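Local coordinates for protein yciO (Escherichia coli, PDB 1K7J) that is of unknown function but belongs to the SUA5 (YrdC-like) family and may bind double-stranded RNA, at residues K180-V184 against R196-V202; I17-V21 against A131-L136. Residues are numbered along the deposited sequence.

Both segments of contact 2 precede those of contact 1 in the sequence, so the two follow in series. Their centres lie about 26 Å apart on opposite sides of the chain's centre, with about 12 Å between nearest atoms, and they do not touch. Contact 2 packs helix 14-25 against helix 127-136, through segments 110 residues apart at their closest ends, beside strand 170-173. Contact 1 is far more local: strand 183-186 meets the end of strand 193-196, an outermost strand of the mixed sheet, and the loop after it. One contact therefore ties together distant parts of the YrdC-like chain, while the other finishes its sheet edge and supplies an arginine to a bound sulfate.

Contact 1. Residues K180-V184 against R196-V202; sequences KPTTV and REGVGDV. With SO4 (sulfate ion), chain B.
Arg-196 and Thr-183 have the most surface buried here (127 and 94 Å² of 532 Å²). Val-184 and Arg-196 form an antiparallel hydrogen-bonded pair, CA to CA 4.8 Å, with Val-184 N to Arg-196 O at 2.8 Å and Arg-196 N to Val-184 O at 3.3 Å; their side chains share one face of the sheet, while 180-182 and 197-202 are loop. Arg-196 extends (chi1 and chi2 t, chi3 p) so that its guanidinium lies between Pro-181 CG on one face and Val-184 CG2 on the other. Its NE donates to Thr-182 O (2.9 Å) and NH2 to Thr-182 OG1 (3.0 Å), a hydroxyl also bonded to Thr-98. Beyond the bridge, Thr-183 (chi1 m) reaches into the turning 198-200 backbone: Gly-198 N donates to its OG1 (2.7 Å), which donates to Gly-200 O (2.5 Å). A small hydroxyl can thus serve two backbone groups. Gly-198 (phi/psi -129/-140) packs its CA 3.1 Å from Pro-181 O, where a CB would clash, letting Val-199 N bond the same Pro-181 O at 2.9 Å. Arg-196 NH1 and NH2 grip O3 (2.8 Å) and O1 (3.0 Å) of a sulfate, probably from the crystallisation liquor, also hydrogen-bonded by Arg-57 and Ser-144. Strands 183-186 and 193-196 thus form the chain's last beta hairpin, at the mixed sheet's edge, its arginine on the sulfate.

Contact 2. Residues I17-V21 against A131-L136; sequences INQAV and ALLEAL
Segments of helices 14-25 and 127-136 cross at -61°, their axes 9.2 Å apart at closest approach; the CA atoms of Ile-17 and Leu-132, and of Val-21 and Leu-136, lie 5.9 Å apart. Ile-17 (chi1 and chi2 m) starts the contact: its CD1 lies 3.8 Å from Ala-131 CB and 3.9 Å from Leu-132 CD2, and its CG2 is 3.6 Å from Ala-131 O. Asn-18 sits at the exposed margin, where a polar side chain is suitable; OD1 passes 4.0 Å from Ala-135 CB but is hydrogen-bonded to Gln-14 of its own helix. Ala-20 is small enough to admit Leu-132 (chi1 m, chi2 t), with CB to CD2 at 3.7 Å, and both also touch Ile-172 of strand 170-173. One turn after Ile-17, Val-21 (chi1 t) directs CG2 to Ala-135 CB at 3.5 Å and CG1 to Leu-136 CD1 at 4.2 Å. Ala-131 and Ala-135, one turn apart, let these branched side chains approach the opposing backbone. Cohesion between the segments thus rests on apolar contact and shape fit, without hydrogen bonds between them.

Contact 1. Residues K180-V184 against R196-V202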
ATOM      1  N   LYS A 180      -1.136 -13.638   3.818  1.00 10.63           N
ATOM      2  CA  LYS A 180       0.193 -13.319   4.325  1.00  9.97           C
ATOM      3  C   LYS A 180       0.535 -11.911   3.843  1.00  9.04           C
ATOM      4  O   LYS A 180       0.463 -11.623   2.651  1.00  8.93           O
ATOM      5  CB  LYS A 180       1.225 -14.322   3.799  1.00 10.85           C
ATOM      6  CG  LYS A 180       2.626 -14.120   4.370  1.00 12.05           C
ATOM      7  CD  LYS A 180       3.622 -15.130   3.817  1.00 13.44           C
ATOM      8  CE  LYS A 180       3.303 -16.546   4.265  1.00 14.50           C
ATOM      9  NZ  LYS A 180       4.291 -17.526   3.720  1.00 15.82           N
ATOM     10  N   PRO A 181       0.903 -11.013   4.767  1.00  8.88           N
ATOM     11  CA  PRO A 181       1.245  -9.635   4.396  1.00  8.65           C
ATOM     12  C   PRO A 181       2.642  -9.542   3.794  1.00  8.00           C
ATOM     13  O   PRO A 181       3.356 -10.542   3.701  1.00  8.48           O
ATOM     14  CB  PRO A 181       1.136  -8.895   5.723  1.00  8.98           C
ATOM     15  CG  PRO A 181       1.657  -9.919   6.690  1.00  9.34           C
ATOM     16  CD  PRO A 181       0.958 -11.190   6.230  1.00  8.72           C
ATOM     17  N   THR A 182       3.026  -8.343   3.372  1.00  7.98           N
ATOM     18  CA  THR A 182       4.353  -8.147   2.803  1.00  7.90           C
ATOM     19  C   THR A 182       5.420  -8.317   3.877  1.00  7.79           C
ATOM     20  O   THR A 182       5.150  -8.202   5.076  1.00  7.80           O
ATOM     21  CB  THR A 182       4.551  -6.720   2.252  1.00  8.11           C
ATOM     22  OG1 THR A 182       4.356  -5.778   3.313  1.00  8.29           O
ATOM     23  CG2 THR A 182       3.591  -6.426   1.116  1.00  7.77           C
ATOM     24  N   THR A 183       6.635  -8.609   3.435  1.00  8.47           N
ATOM     25  CA  THR A 183       7.748  -8.696   4.358  1.00  8.35           C
ATOM     26  C   THR A 183       8.180  -7.240   4.462  1.00  8.00           C
ATOM     27  O   THR A 183       8.350  -6.562   3.442  1.00  8.06           O
ATOM     28  CB  THR A 183       8.879  -9.551   3.783  1.00  8.72           C
ATOM     29  OG1 THR A 183       8.507 -10.929   3.888  1.00  8.46           O
ATOM     30  CG2 THR A 183      10.188  -9.306   4.535  1.00  9.17           C
ATOM     31  N   VAL A 184       8.319  -6.748   5.686  1.00  7.87           N
ATOM     32  CA  VAL A 184       8.707  -5.361   5.891  1.00  7.85           C
ATOM     33  C   VAL A 184      10.171  -5.288   6.294  1.00  8.02           C
ATOM     34  O   VAL A 184      10.583  -5.892   7.284  1.00  8.28           O
ATOM     35  CB  VAL A 184       7.836  -4.701   6.984  1.00  7.69           C
ATOM     36  CG1 VAL A 184       8.230  -3.242   7.162  1.00  8.47           C
ATOM     37  CG2 VAL A 184       6.364  -4.810   6.608  1.00  8.42           C
ATOM     38  N   ARG A 196       8.880  -7.287   9.733  1.00 11.27           N
ATOM     39  CA  ARG A 196       7.828  -8.291   9.640  1.00 11.09           C
ATOM     40  C   ARG A 196       8.168  -9.318   8.578  1.00 11.34           C
ATOM     41  O   ARG A 196       8.547  -8.963   7.462  1.00 10.88           O
ATOM     42  CB  ARG A 196       6.489  -7.645   9.278  1.00 10.86           C
ATOM     43  CG  ARG A 196       5.364  -8.659   9.082  1.00 10.09           C
ATOM     44  CD  ARG A 196       4.021  -7.979   8.852  1.00  9.81           C
ATOM     45  NE  ARG A 196       3.937  -7.337   7.541  1.00  8.81           N
ATOM     46  CZ  ARG A 196       3.134  -6.314   7.266  1.00  9.00           C
ATOM     47  NH1 ARG A 196       2.347  -5.816   8.212  1.00  9.29           N
ATOM     48  NH2 ARG A 196       3.118  -5.786   6.050  1.00  8.88           N
ATOM     49  N   GLU A 197       8.047 -10.597   8.916  1.00 12.15           N
ATOM     50  CA  GLU A 197       8.316 -11.623   7.925  1.00 13.10           C
ATOM     51  C   GLU A 197       6.998 -11.972   7.243  1.00 12.58           C
ATOM     52  O   GLU A 197       6.064 -12.457   7.883  1.00 13.81           O
ATOM     53  CB  GLU A 197       8.934 -12.873   8.556  1.00 15.62           C
ATOM     54  CG  GLU A 197       9.170 -13.988   7.541  1.00 18.91           C
ATOM     55  CD  GLU A 197      10.256 -14.959   7.960  1.00 20.62           C
ATOM     56  OE1 GLU A 197      10.380 -15.234   9.172  1.00 21.07           O
ATOM     57  OE2 GLU A 197      10.979 -15.459   7.068  1.00 20.98           O
ATOM     58  N   GLY A 198       6.932 -11.702   5.943  1.00 11.28           N
ATOM     59  CA  GLY A 198       5.733 -11.981   5.176  1.00 11.16           C
ATOM     60  C   GLY A 198       6.031 -12.777   3.920  1.00 11.02           C
ATOM     61  O   GLY A 198       6.869 -13.681   3.932  1.00 11.32           O
ATOM     62  N   VAL A 199       5.360 -12.432   2.826  1.00 11.01           N
ATOM     63  CA  VAL A 199       5.540 -13.139   1.563  1.00 10.92           C
ATOM     64  C   VAL A 199       6.976 -13.125   1.045  1.00 11.09           C
ATOM     65  O   VAL A 199       7.496 -14.160   0.627  1.00 11.26           O
ATOM     66  CB  VAL A 199       4.616 -12.561   0.457  1.00 11.45           C
ATOM     67  CG1 VAL A 199       4.794 -13.353  -0.844  1.00 12.00           C
ATOM     68  CG2 VAL A 199       3.167 -12.619   0.910  1.00 11.92           C
ATOM     69  N   GLY A 200       7.612 -11.957   1.073  1.00 10.20           N
ATOM     70  CA  GLY A 200       8.974 -11.847   0.579  1.00 10.62           C
ATOM     71  C   GLY A 200      10.043 -12.548   1.399  1.00 10.27           C
ATOM     72  O   GLY A 200      10.009 -12.534   2.627  1.00 10.49           O
ATOM     73  N   ASP A 201      11.000 -13.158   0.707  1.00 10.47           N
ATOM     74  CA  ASP A 201      12.105 -13.865   1.354  1.00 11.38           C
ATOM     75  C   ASP A 201      12.953 -12.858   2.136  1.00 11.50           C
ATOM     76  O   ASP A 201      13.327 -11.813   1.606  1.00 10.86           O
ATOM     77  CB  ASP A 201      12.952 -14.555   0.277  1.00 12.48           C
ATOM     78  CG  ASP A 201      14.050 -15.441   0.848  1.00 13.64           C
ATOM     79  OD1 ASP A 201      14.169 -15.573   2.083  1.00 13.79           O
ATOM     80  OD2 ASP A 201      14.804 -16.016   0.035  1.00 15.63           O
ATOM     81  N   VAL A 202      13.256 -13.162   3.394  1.00 12.00           N
ATOM     82  CA  VAL A 202      14.060 -12.248   4.204  1.00 12.48           C
ATOM     83  C   VAL A 202      15.563 -12.415   3.980  1.00 13.21           C
ATOM     84  O   VAL A 202      16.345 -11.501   4.243  1.00 13.07           O
ATOM     85  CB  VAL A 202      13.781 -12.433   5.719  1.00 12.25           C
ATOM     86  CG1 VAL A 202      12.314 -12.157   6.017  1.00 12.82           C
ATOM     87  CG2 VAL A 202      14.156 -13.843   6.159  1.00 12.58           C
TER
HETATM   88  S   SO4 B 207       1.310  -2.403   6.848  1.00 10.96           S
HETATM   89  O1  SO4 B 207       1.625  -3.266   5.695  1.00 10.23           O
HETATM   90  O2  SO4 B 207      -0.017  -1.793   6.668  1.00 10.58           O
HETATM   91  O3  SO4 B 207       1.308  -3.212   8.085  1.00 11.41           O
HETATM   92  O4  SO4 B 207       2.330  -1.345   6.954  1.00 11.67           O

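Contact 2. Residues I17-V21 against A131-L136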
ATOM      1  N   ILE A  17     -11.201   0.790 -13.692  1.00  9.51           N
ATOM      2  CA  ILE A  17      -9.980   1.303 -13.081  1.00  9.38           C
ATOM      3  C   ILE A  17     -10.084   2.829 -13.064  1.00  9.54           C
ATOM      4  O   ILE A  17      -9.799   3.471 -12.053  1.00  9.11           O
ATOM      5  CB  ILE A  17      -8.728   0.893 -13.893  1.00  8.43           C
ATOM      6  CG1 ILE A  17      -8.467  -0.606 -13.731  1.00  8.70           C
ATOM      7  CG2 ILE A  17      -7.514   1.704 -13.446  1.00  8.63           C
ATOM      8  CD1 ILE A  17      -8.095  -1.024 -12.309  1.00  8.49           C
ATOM      9  N   ASN A  18     -10.507   3.407 -14.185  1.00 10.20           N
ATOM     10  CA  ASN A  18     -10.637   4.858 -14.272  1.00 10.74           C
ATOM     11  C   ASN A  18     -11.658   5.394 -13.274  1.00 10.64           C
ATOM     12  O   ASN A  18     -11.415   6.402 -12.610  1.00 10.84           O
ATOM     13  CB  ASN A  18     -11.009   5.284 -15.697  1.00 11.80           C
ATOM     14  CG  ASN A  18      -9.852   5.128 -16.672  1.00 12.74           C
ATOM     15  OD1 ASN A  18      -8.706   4.931 -16.264  1.00 13.17           O
ATOM     16  ND2 ASN A  18     -10.144   5.231 -17.965  1.00 14.06           N
ATOM     17  N   GLN A  19     -12.799   4.720 -13.156  1.00 10.92           N
ATOM     18  CA  GLN A  19     -13.814   5.161 -12.206  1.00 11.17           C
ATOM     19  C   GLN A  19     -13.277   5.091 -10.777  1.00 10.51           C
ATOM     20  O   GLN A  19     -13.556   5.965  -9.957  1.00 10.91           O
ATOM     21  CB  GLN A  19     -15.080   4.310 -12.336  1.00 12.75           C
ATOM     22  CG  GLN A  19     -15.928   4.669 -13.541  1.00 15.54           C
ATOM     23  CD  GLN A  19     -17.193   3.840 -13.628  1.00 17.36           C
ATOM     24  OE1 GLN A  19     -17.905   3.668 -12.638  1.00 18.27           O
ATOM     25  NE2 GLN A  19     -17.489   3.332 -14.821  1.00 18.52           N
ATOM     26  N   ALA A  20     -12.498   4.054 -10.484  1.00  9.79           N
ATOM     27  CA  ALA A  20     -11.921   3.896  -9.154  1.00  9.54           C
ATOM     28  C   ALA A  20     -10.971   5.055  -8.868  1.00  9.68           C
ATOM     29  O   ALA A  20     -10.985   5.632  -7.782  1.00 10.48           O
ATOM     30  CB  ALA A  20     -11.172   2.568  -9.059  1.00  9.13           C
ATOM     31  N   VAL A  21     -10.147   5.396  -9.852  1.00 10.59           N
ATOM     32  CA  VAL A  21      -9.195   6.489  -9.694  1.00 11.39           C
ATOM     33  C   VAL A  21      -9.915   7.827  -9.511  1.00 11.95           C
ATOM     34  O   VAL A  21      -9.453   8.689  -8.763  1.00 11.90           O
ATOM     35  CB  VAL A  21      -8.229   6.557 -10.901  1.00 11.69           C
ATOM     36  CG1 VAL A  21      -7.442   7.863 -10.880  1.00 12.45           C
ATOM     37  CG2 VAL A  21      -7.265   5.378 -10.850  1.00 12.42           C
ATOM     38  N   ALA A 131      -2.527  -0.994 -12.505  1.00  8.02           N
ATOM     39  CA  ALA A 131      -3.414  -0.207 -13.356  1.00  7.84           C
ATOM     40  C   ALA A 131      -3.910   1.034 -12.614  1.00  8.11           C
ATOM     41  O   ALA A 131      -3.980   2.123 -13.185  1.00  8.10           O
ATOM     42  CB  ALA A 131      -4.601  -1.061 -13.817  1.00  7.83           C
ATOM     43  N   LEU A 132      -4.254   0.872 -11.339  1.00  8.05           N
ATOM     44  CA  LEU A 132      -4.723   2.000 -10.542  1.00  7.97           C
ATOM     45  C   LEU A 132      -3.634   3.070 -10.448  1.00  7.88           C
ATOM     46  O   LEU A 132      -3.899   4.264 -10.622  1.00  8.15           O
ATOM     47  CB  LEU A 132      -5.114   1.534  -9.133  1.00  7.56           C
ATOM     48  CG  LEU A 132      -6.380   0.678  -9.009  1.00  7.43           C
ATOM     49  CD1 LEU A 132      -6.496   0.122  -7.590  1.00  7.40           C
ATOM     50  CD2 LEU A 132      -7.605   1.518  -9.354  1.00  8.05           C
ATOM     51  N   LEU A 133      -2.406   2.642 -10.180  1.00  8.44           N
ATOM     52  CA  LEU A 133      -1.298   3.581 -10.056  1.00  8.96           C
ATOM     53  C   LEU A 133      -0.996   4.270 -11.379  1.00  9.37           C
ATOM     54  O   LEU A 133      -0.740   5.469 -11.411  1.00  9.71           O
ATOM     55  CB  LEU A 133      -0.058   2.862  -9.524  1.00  9.11           C
ATOM     56  CG  LEU A 133      -0.236   2.328  -8.097  1.00  9.19           C
ATOM     57  CD1 LEU A 133       0.982   1.508  -7.704  1.00  9.46           C
ATOM     58  CD2 LEU A 133      -0.457   3.490  -7.125  1.00 10.25           C
ATOM     59  N   GLU A 134      -1.032   3.517 -12.474  1.00  9.81           N
ATOM     60  CA  GLU A 134      -0.772   4.102 -13.784  1.00 11.01           C
ATOM     61  C   GLU A 134      -1.789   5.200 -14.082  1.00 10.85           C
ATOM     62  O   GLU A 134      -1.438   6.265 -14.590  1.00 10.81           O
ATOM     63  CB  GLU A 134      -0.849   3.033 -14.876  1.00 13.02           C
ATOM     64  CG  GLU A 134      -0.422   3.533 -16.248  1.00 16.55           C
ATOM     65  CD  GLU A 134      -0.588   2.481 -17.330  1.00 19.32           C
ATOM     66  OE1 GLU A 134      -0.250   1.305 -17.075  1.00 20.49           O
ATOM     67  OE2 GLU A 134      -1.047   2.832 -18.438  1.00 20.78           O
ATOM     68  N   ALA A 135      -3.053   4.942 -13.764  1.00 10.40           N
ATOM     69  CA  ALA A 135      -4.106   5.919 -14.014  1.00 10.82           C
ATOM     70  C   ALA A 135      -4.019   7.110 -13.063  1.00 11.11           C
ATOM     71  O   ALA A 135      -4.280   8.248 -13.463  1.00 11.92           O
ATOM     72  CB  ALA A 135      -5.474   5.252 -13.897  1.00 10.90           C
ATOM     73  N   LEU A 136      -3.650   6.857 -11.811  1.00 10.86           N
ATOM     74  CA  LEU A 136      -3.545   7.929 -10.821  1.00 11.09           C
ATOM     75  C   LEU A 136      -2.393   8.880 -11.145  1.00 10.86           C
ATOM     76  O   LEU A 136      -2.525  10.095 -10.998  1.00 11.26           O
ATOM     77  CB  LEU A 136      -3.365   7.341  -9.418  1.00 11.10           C
ATOM     78  CG  LEU A 136      -3.295   8.336  -8.252  1.00 11.91           C
ATOM     79  CD1 LEU A 136      -4.554   9.187  -8.205  1.00 12.65           C
ATOM     80  CD2 LEU A 136      -3.122   7.568  -6.950  1.00 12.35           C
TER